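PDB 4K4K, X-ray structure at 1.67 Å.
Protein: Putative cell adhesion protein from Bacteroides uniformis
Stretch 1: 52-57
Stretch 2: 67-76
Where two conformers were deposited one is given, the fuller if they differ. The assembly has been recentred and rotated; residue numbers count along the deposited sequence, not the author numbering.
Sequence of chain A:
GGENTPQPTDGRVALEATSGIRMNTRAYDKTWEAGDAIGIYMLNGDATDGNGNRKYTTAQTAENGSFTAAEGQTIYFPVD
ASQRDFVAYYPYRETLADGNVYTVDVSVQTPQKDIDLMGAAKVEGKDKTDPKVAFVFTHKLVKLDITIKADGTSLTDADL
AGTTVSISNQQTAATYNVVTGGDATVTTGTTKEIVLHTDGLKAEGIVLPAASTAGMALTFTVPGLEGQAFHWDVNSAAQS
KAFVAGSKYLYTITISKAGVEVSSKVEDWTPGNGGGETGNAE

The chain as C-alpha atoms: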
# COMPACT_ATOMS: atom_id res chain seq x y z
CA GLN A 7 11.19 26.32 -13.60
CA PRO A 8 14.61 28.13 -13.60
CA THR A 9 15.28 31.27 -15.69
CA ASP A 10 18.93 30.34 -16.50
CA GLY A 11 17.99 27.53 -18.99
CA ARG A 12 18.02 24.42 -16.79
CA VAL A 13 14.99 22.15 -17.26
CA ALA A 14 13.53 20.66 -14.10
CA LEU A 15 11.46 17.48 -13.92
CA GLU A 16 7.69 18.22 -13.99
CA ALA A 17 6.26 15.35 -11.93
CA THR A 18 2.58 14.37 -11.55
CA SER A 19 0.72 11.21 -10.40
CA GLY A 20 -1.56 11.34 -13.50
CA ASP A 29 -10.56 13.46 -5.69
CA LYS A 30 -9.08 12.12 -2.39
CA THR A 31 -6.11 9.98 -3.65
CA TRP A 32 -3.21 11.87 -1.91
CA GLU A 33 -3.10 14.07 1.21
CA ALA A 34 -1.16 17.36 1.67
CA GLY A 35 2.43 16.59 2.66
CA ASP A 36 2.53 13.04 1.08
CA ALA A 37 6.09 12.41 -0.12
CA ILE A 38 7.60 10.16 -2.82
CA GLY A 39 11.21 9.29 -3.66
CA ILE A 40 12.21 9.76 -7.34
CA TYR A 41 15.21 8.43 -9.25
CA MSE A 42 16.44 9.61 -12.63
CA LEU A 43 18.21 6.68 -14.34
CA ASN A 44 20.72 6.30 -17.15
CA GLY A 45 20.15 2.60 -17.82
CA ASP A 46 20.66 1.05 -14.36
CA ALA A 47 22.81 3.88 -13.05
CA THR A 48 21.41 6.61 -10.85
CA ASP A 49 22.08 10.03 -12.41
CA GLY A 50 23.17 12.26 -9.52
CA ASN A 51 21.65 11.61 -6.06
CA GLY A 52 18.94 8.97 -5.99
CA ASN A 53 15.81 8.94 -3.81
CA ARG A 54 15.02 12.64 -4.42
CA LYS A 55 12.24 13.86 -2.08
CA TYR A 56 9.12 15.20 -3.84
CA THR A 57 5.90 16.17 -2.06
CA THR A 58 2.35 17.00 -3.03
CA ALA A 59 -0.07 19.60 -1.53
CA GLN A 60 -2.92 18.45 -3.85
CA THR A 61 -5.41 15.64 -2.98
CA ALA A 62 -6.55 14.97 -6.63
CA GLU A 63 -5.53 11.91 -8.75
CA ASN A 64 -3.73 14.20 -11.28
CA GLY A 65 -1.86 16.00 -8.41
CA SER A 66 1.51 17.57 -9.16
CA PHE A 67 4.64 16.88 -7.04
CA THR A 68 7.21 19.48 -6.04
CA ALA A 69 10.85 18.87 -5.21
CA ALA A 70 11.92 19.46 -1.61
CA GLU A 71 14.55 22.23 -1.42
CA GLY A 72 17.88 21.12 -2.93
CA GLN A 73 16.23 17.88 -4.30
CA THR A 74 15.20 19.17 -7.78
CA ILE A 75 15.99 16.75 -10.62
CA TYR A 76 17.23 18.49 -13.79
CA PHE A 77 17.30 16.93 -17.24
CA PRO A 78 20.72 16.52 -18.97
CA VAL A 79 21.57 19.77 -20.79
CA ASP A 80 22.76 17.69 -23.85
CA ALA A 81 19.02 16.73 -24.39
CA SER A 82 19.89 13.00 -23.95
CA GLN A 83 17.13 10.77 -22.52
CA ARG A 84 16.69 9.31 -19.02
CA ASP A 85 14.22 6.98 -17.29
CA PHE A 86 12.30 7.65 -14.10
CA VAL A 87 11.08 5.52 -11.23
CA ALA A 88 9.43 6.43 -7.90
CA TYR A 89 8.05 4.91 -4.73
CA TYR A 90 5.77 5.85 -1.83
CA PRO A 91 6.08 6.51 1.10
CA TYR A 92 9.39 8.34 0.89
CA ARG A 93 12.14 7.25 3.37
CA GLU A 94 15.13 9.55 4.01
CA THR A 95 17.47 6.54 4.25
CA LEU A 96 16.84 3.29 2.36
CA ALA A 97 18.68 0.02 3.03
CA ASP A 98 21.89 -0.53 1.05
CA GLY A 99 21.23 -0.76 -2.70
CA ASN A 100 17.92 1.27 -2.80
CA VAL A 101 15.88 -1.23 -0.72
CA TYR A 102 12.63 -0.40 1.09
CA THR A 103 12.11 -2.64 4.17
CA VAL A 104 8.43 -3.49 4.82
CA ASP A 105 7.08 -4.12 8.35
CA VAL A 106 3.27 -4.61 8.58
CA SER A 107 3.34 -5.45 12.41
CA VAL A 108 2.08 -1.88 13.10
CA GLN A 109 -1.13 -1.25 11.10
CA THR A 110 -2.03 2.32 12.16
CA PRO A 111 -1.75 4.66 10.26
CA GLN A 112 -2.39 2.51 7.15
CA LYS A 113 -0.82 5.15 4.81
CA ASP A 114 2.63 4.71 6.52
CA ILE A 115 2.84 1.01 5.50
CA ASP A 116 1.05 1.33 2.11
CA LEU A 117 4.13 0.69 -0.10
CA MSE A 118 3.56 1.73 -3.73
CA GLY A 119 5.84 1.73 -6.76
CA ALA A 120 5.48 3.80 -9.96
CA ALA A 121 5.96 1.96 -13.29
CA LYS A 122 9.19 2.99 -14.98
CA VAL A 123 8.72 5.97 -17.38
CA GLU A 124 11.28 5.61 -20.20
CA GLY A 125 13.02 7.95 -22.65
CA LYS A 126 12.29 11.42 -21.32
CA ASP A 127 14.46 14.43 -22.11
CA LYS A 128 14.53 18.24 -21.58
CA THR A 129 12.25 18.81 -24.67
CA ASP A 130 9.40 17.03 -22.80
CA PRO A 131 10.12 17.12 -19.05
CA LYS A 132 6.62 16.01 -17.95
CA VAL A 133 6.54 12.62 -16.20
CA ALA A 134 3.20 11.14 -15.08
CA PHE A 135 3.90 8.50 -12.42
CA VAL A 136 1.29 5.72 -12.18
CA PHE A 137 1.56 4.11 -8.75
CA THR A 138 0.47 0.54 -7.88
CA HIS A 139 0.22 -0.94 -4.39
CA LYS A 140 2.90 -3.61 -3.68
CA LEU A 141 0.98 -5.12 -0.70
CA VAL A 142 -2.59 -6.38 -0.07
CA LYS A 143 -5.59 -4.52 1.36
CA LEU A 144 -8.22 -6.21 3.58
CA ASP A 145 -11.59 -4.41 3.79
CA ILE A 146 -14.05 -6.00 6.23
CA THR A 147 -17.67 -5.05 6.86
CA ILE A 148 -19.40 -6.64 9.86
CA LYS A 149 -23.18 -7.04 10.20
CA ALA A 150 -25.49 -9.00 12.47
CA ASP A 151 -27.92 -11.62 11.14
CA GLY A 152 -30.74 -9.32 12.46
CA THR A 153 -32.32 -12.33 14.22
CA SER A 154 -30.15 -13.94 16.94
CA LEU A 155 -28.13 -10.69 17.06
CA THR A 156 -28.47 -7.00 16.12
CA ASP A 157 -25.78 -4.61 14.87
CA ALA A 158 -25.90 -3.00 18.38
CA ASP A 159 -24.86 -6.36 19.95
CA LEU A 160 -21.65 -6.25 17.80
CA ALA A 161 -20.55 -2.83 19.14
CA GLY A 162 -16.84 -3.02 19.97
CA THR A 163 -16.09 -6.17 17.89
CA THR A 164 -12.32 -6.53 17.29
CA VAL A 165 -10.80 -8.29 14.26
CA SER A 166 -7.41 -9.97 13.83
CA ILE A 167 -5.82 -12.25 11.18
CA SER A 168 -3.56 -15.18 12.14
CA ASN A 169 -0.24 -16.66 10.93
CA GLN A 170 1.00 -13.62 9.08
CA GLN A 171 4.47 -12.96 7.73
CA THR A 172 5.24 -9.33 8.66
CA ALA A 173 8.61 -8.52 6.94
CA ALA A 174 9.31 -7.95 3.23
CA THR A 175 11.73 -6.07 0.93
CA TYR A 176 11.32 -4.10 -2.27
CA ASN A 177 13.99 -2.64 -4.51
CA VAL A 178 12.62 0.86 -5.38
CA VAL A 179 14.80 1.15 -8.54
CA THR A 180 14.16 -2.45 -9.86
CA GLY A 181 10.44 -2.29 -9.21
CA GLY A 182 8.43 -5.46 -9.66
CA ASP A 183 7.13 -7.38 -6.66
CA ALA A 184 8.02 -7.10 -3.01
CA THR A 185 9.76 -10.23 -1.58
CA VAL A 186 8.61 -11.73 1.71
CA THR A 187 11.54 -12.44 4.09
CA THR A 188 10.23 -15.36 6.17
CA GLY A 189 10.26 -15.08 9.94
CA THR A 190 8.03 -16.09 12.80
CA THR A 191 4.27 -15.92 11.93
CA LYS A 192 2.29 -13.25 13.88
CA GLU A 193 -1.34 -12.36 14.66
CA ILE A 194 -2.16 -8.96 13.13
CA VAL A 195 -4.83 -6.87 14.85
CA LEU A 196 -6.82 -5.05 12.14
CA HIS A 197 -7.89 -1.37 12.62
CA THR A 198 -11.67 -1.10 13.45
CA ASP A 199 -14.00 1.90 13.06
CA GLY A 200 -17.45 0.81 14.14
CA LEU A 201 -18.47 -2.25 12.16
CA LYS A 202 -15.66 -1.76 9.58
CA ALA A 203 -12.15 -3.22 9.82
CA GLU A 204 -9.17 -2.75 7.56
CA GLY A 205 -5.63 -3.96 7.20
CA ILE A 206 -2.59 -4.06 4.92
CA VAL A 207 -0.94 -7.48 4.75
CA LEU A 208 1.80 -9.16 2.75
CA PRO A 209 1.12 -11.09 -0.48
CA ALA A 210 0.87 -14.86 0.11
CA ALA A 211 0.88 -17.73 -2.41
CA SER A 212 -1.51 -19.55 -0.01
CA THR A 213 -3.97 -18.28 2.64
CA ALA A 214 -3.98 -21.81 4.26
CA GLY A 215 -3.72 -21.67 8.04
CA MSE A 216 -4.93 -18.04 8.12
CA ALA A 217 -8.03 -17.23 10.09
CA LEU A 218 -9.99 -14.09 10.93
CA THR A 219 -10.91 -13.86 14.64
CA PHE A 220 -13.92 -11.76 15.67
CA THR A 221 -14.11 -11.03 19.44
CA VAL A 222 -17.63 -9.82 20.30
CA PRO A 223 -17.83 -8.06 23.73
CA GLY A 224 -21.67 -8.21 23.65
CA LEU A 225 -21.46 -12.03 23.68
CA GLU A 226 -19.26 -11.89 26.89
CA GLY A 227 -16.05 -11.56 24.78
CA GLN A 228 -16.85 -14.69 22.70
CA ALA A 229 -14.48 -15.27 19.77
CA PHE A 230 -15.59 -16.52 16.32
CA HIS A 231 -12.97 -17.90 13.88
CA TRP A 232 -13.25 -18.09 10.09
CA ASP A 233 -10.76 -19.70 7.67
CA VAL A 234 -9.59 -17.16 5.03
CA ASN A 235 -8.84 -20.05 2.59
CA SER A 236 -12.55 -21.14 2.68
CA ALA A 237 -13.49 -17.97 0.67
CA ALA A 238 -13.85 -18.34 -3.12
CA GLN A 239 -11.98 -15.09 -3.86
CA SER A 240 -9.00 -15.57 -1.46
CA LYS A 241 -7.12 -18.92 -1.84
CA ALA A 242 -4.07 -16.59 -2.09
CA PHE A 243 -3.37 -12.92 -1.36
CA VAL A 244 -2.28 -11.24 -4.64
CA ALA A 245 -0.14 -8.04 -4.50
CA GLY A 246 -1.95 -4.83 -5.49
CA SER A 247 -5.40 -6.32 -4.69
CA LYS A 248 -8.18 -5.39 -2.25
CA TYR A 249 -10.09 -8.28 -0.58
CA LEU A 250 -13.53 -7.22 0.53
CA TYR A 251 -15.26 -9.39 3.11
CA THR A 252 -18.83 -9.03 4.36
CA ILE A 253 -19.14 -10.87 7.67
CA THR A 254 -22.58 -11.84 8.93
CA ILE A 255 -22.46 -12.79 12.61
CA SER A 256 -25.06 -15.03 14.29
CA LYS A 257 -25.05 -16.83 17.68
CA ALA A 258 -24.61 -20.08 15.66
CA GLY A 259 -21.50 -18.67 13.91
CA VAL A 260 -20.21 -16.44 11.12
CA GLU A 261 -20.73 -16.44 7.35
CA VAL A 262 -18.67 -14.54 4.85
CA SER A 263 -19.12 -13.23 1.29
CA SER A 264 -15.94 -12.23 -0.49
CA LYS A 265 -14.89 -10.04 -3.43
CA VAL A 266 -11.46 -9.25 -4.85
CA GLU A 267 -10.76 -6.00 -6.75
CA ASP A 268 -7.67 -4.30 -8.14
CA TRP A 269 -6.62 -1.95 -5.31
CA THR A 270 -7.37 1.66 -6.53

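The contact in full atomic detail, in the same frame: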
# COMPACT_ATOMS: atom_id res chain seq x y z
N GLY A 52 20.22 9.67 -5.80
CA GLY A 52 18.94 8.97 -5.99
C GLY A 52 17.97 9.36 -4.90
O GLY A 52 18.31 10.17 -4.02
N ASN A 53 16.77 8.75 -4.91
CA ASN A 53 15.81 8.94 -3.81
C ASN A 53 15.56 10.42 -3.49
O ASN A 53 15.64 10.85 -2.32
CB ASN A 53 16.32 8.19 -2.55
CG ASN A 53 15.27 8.11 -1.46
OD1 ASN A 53 14.07 8.07 -1.73
ND2 ASN A 53 15.71 8.09 -0.20
N ARG A 54 15.28 11.21 -4.54
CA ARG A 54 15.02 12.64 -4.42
C ARG A 54 13.63 12.85 -3.82
O ARG A 54 12.65 12.31 -4.33
CB ARG A 54 15.13 13.31 -5.80
CG ARG A 54 16.48 13.11 -6.48
CD ARG A 54 17.52 14.13 -6.03
NE ARG A 54 18.77 14.00 -6.77
CZ ARG A 54 19.23 14.90 -7.65
NH1 ARG A 54 18.54 16.00 -7.90
NH2 ARG A 54 20.39 14.70 -8.25
N LYS A 55 13.52 13.64 -2.74
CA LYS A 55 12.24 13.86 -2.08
C LYS A 55 11.36 14.84 -2.83
O LYS A 55 11.75 15.97 -3.05
CB LYS A 55 12.47 14.36 -0.64
CG LYS A 55 11.18 14.47 0.17
CD LYS A 55 11.43 15.13 1.53
CE LYS A 55 10.22 15.04 2.42
NZ LYS A 55 10.52 15.60 3.77
N TYR A 56 10.15 14.39 -3.19
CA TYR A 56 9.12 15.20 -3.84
C TYR A 56 7.85 15.09 -3.03
O TYR A 56 7.51 14.00 -2.57
CB TYR A 56 8.88 14.71 -5.28
CG TYR A 56 9.84 15.30 -6.29
CD1 TYR A 56 11.20 14.97 -6.27
CD2 TYR A 56 9.39 16.12 -7.31
CE1 TYR A 56 12.09 15.54 -7.18
CE2 TYR A 56 10.26 16.66 -8.25
CZ TYR A 56 11.61 16.34 -8.20
OH TYR A 56 12.46 16.94 -9.10
N THR A 57 7.13 16.21 -2.84
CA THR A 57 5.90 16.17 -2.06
C THR A 57 4.74 16.70 -2.84
O THR A 57 4.93 17.45 -3.79
CB THR A 57 6.03 16.97 -0.73
OG1 THR A 57 6.18 18.36 -1.03
CG2 THR A 57 7.14 16.47 0.15
N PHE A 67 3.65 17.01 -8.11
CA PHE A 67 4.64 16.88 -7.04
C PHE A 67 5.67 17.95 -7.18
O PHE A 67 5.99 18.34 -8.30
CB PHE A 67 5.33 15.50 -7.05
CG PHE A 67 4.43 14.31 -6.86
CD1 PHE A 67 4.01 13.93 -5.59
CD2 PHE A 67 4.08 13.51 -7.95
CE1 PHE A 67 3.18 12.82 -5.42
CE2 PHE A 67 3.28 12.37 -7.77
CZ PHE A 67 2.82 12.04 -6.51
N THR A 68 6.20 18.43 -6.05
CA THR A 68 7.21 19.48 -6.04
C THR A 68 8.44 18.99 -5.28
O THR A 68 8.31 18.40 -4.21
CB THR A 68 6.64 20.78 -5.45
OG1 THR A 68 5.38 21.05 -6.08
CG2 THR A 68 7.58 21.97 -5.61
N ALA A 69 9.61 19.28 -5.82
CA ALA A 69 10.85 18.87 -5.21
C ALA A 69 11.04 19.58 -3.88
O ALA A 69 10.75 20.77 -3.77
CB ALA A 69 12.01 19.21 -6.14
N ALA A 70 11.51 18.85 -2.87
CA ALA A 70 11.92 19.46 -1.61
C ALA A 70 13.14 20.34 -1.92
O ALA A 70 13.81 20.11 -2.93
CB ALA A 70 12.26 18.39 -0.59
N GLU A 71 13.43 21.35 -1.10
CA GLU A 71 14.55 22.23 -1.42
C GLU A 71 15.87 21.48 -1.53
O GLU A 71 16.16 20.63 -0.69
CB GLU A 71 14.67 23.35 -0.39
CG GLU A 71 15.38 24.53 -1.03
CD GLU A 71 15.55 25.74 -0.15
OE1 GLU A 71 15.02 25.76 0.99
OE2 GLU A 71 16.25 26.67 -0.60
N GLY A 72 16.61 21.76 -2.61
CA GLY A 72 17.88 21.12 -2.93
C GLY A 72 17.77 19.72 -3.52
O GLY A 72 18.79 19.06 -3.73
N GLN A 73 16.52 19.24 -3.79
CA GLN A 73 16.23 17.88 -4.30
C GLN A 73 15.82 17.87 -5.78
O GLN A 73 15.60 16.80 -6.34
CB GLN A 73 15.10 17.24 -3.46
CG GLN A 73 15.42 17.06 -1.96
CD GLN A 73 16.46 15.99 -1.71
OE1 GLN A 73 16.25 14.81 -1.98
NE2 GLN A 73 17.63 16.39 -1.23
N THR A 74 15.67 19.06 -6.39
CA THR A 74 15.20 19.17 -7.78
C THR A 74 16.06 18.33 -8.75
O THR A 74 17.31 18.42 -8.77
CB THR A 74 15.14 20.64 -8.24
OG1 THR A 74 14.33 21.39 -7.35
CG2 THR A 74 14.53 20.79 -9.63
N ILE A 75 15.37 17.52 -9.56
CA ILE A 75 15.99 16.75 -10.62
C ILE A 75 15.96 17.59 -11.88
O ILE A 75 14.88 18.08 -12.27
CB ILE A 75 15.28 15.40 -10.84
CG1 ILE A 75 15.50 14.44 -9.64
CG2 ILE A 75 15.78 14.75 -12.17
CD1 ILE A 75 14.47 13.26 -9.64
N TYR A 76 17.12 17.76 -12.52
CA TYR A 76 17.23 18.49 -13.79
C TYR A 76 17.59 17.55 -14.90
O TYR A 76 18.45 16.69 -14.72
CB TYR A 76 18.29 19.60 -13.73
CG TYR A 76 17.92 20.70 -12.76
CD1 TYR A 76 17.09 21.75 -13.15
CD2 TYR A 76 18.37 20.67 -11.44
CE1 TYR A 76 16.72 22.75 -12.25
CE2 TYR A 76 18.00 21.65 -10.53
CZ TYR A 76 17.20 22.71 -10.94
OH TYR A 76 16.85 23.66 -10.02
O HOH W 1 16.56 12.39 -0.24
O HOH W 2 8.52 19.44 -1.45

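The two stretches pair as a short antiparallel ladder that stretch 2 leaves by way of a turn, and from there on side chains take over the work of the backbone. Phe-67 opens the contact. Its CA lies 3.3 Å from Thr-57 O, a CA-H...O approach of the kind that accompanies antiparallel pairing, and its CB packs 4.0 Å from Tyr-56 CB, starting a buried apolar patch.

At Thr-68 the pairing is closed in both directions: Thr-68 N donates to Thr-57 O and Thr-57 N donates to Thr-68 O, each at 2.8 Å and nearly straight. This is the hydrogen-bonded pair of the ladder, and the side chains of both threonines lie on the same face of the sheet. A water draws on the same spot, its O atom 2.6 Å from Thr-57 OG1 and donating to Thr-68 O at 3.0 Å, so that one carbonyl serves both the strand partner and the solvent.

Ala-69 faces Tyr-56 in the next, non-hydrogen-bonded pair, with the CA atoms 4.3 Å apart. Both side chains take the other face of the sheet from the threonines. Here a small residue meets a large one: the tyrosine ring lies across the alanine, and Ala-69 CB sits over the ring face, 3.8 Å from the centroid of the Tyr-56 ring and 3.6 Å from Tyr-56 CZ. The methyl group packs against one face of the ring, which continues along stretch 2 toward Ile-75.

Ala-70 N donates to Lys-55 O at 2.9 Å, the last backbone-to-backbone hydrogen bond between the stretches. Ala-70 CB also touches the aliphatic part of the lysine, 4.0 Å from Lys-55 CD, while the end of that extended side chain leads away. A type II turn then runs from Ala-70 to Gln-73, closed by Gln-73 N donating to Ala-70 O at 3.0 Å. Glu-71 points away from stretch 1, and Gly-72 has the positive phi that favours glycine.

At the end of the turn, Gln-73 bonds to stretch 1 through its side chain. Gln-73 OE1 accepts from Lys-55 N at 3.1 Å, satisfying a backbone donor with a side-chain carbonyl. A water O atom donates to Gln-73 OE1 at 3.0 Å and to Asn-53 O at 2.7 Å, extending the link to Asn-53. The backbone carbonyl of Gln-73 lies at the edge of the Arg-54 guanidinium, its O taking a weak hydrogen bond of 3.4 Å from Arg-54 NH1. Thr-74 O lies near the same edge, 2.9 Å from Arg-54 NH1, while the threonine side chain points away.

Ile-75 completes the contact. Its N donates to Tyr-56 OH at 3.0 Å, so the ring that covers Ala-69 also ends in an acceptor for a backbone amide. Ile-75 CG1 packs 3.6 Å from Arg-54 CG, and Ile-75 CD1 comes within 4.1 Å of Tyr-56 CE1. The rule to read here is economy: one tyrosine spans stretch 2 from Phe-67 to Ile-75, packing with its ring and bonding with its hydroxyl.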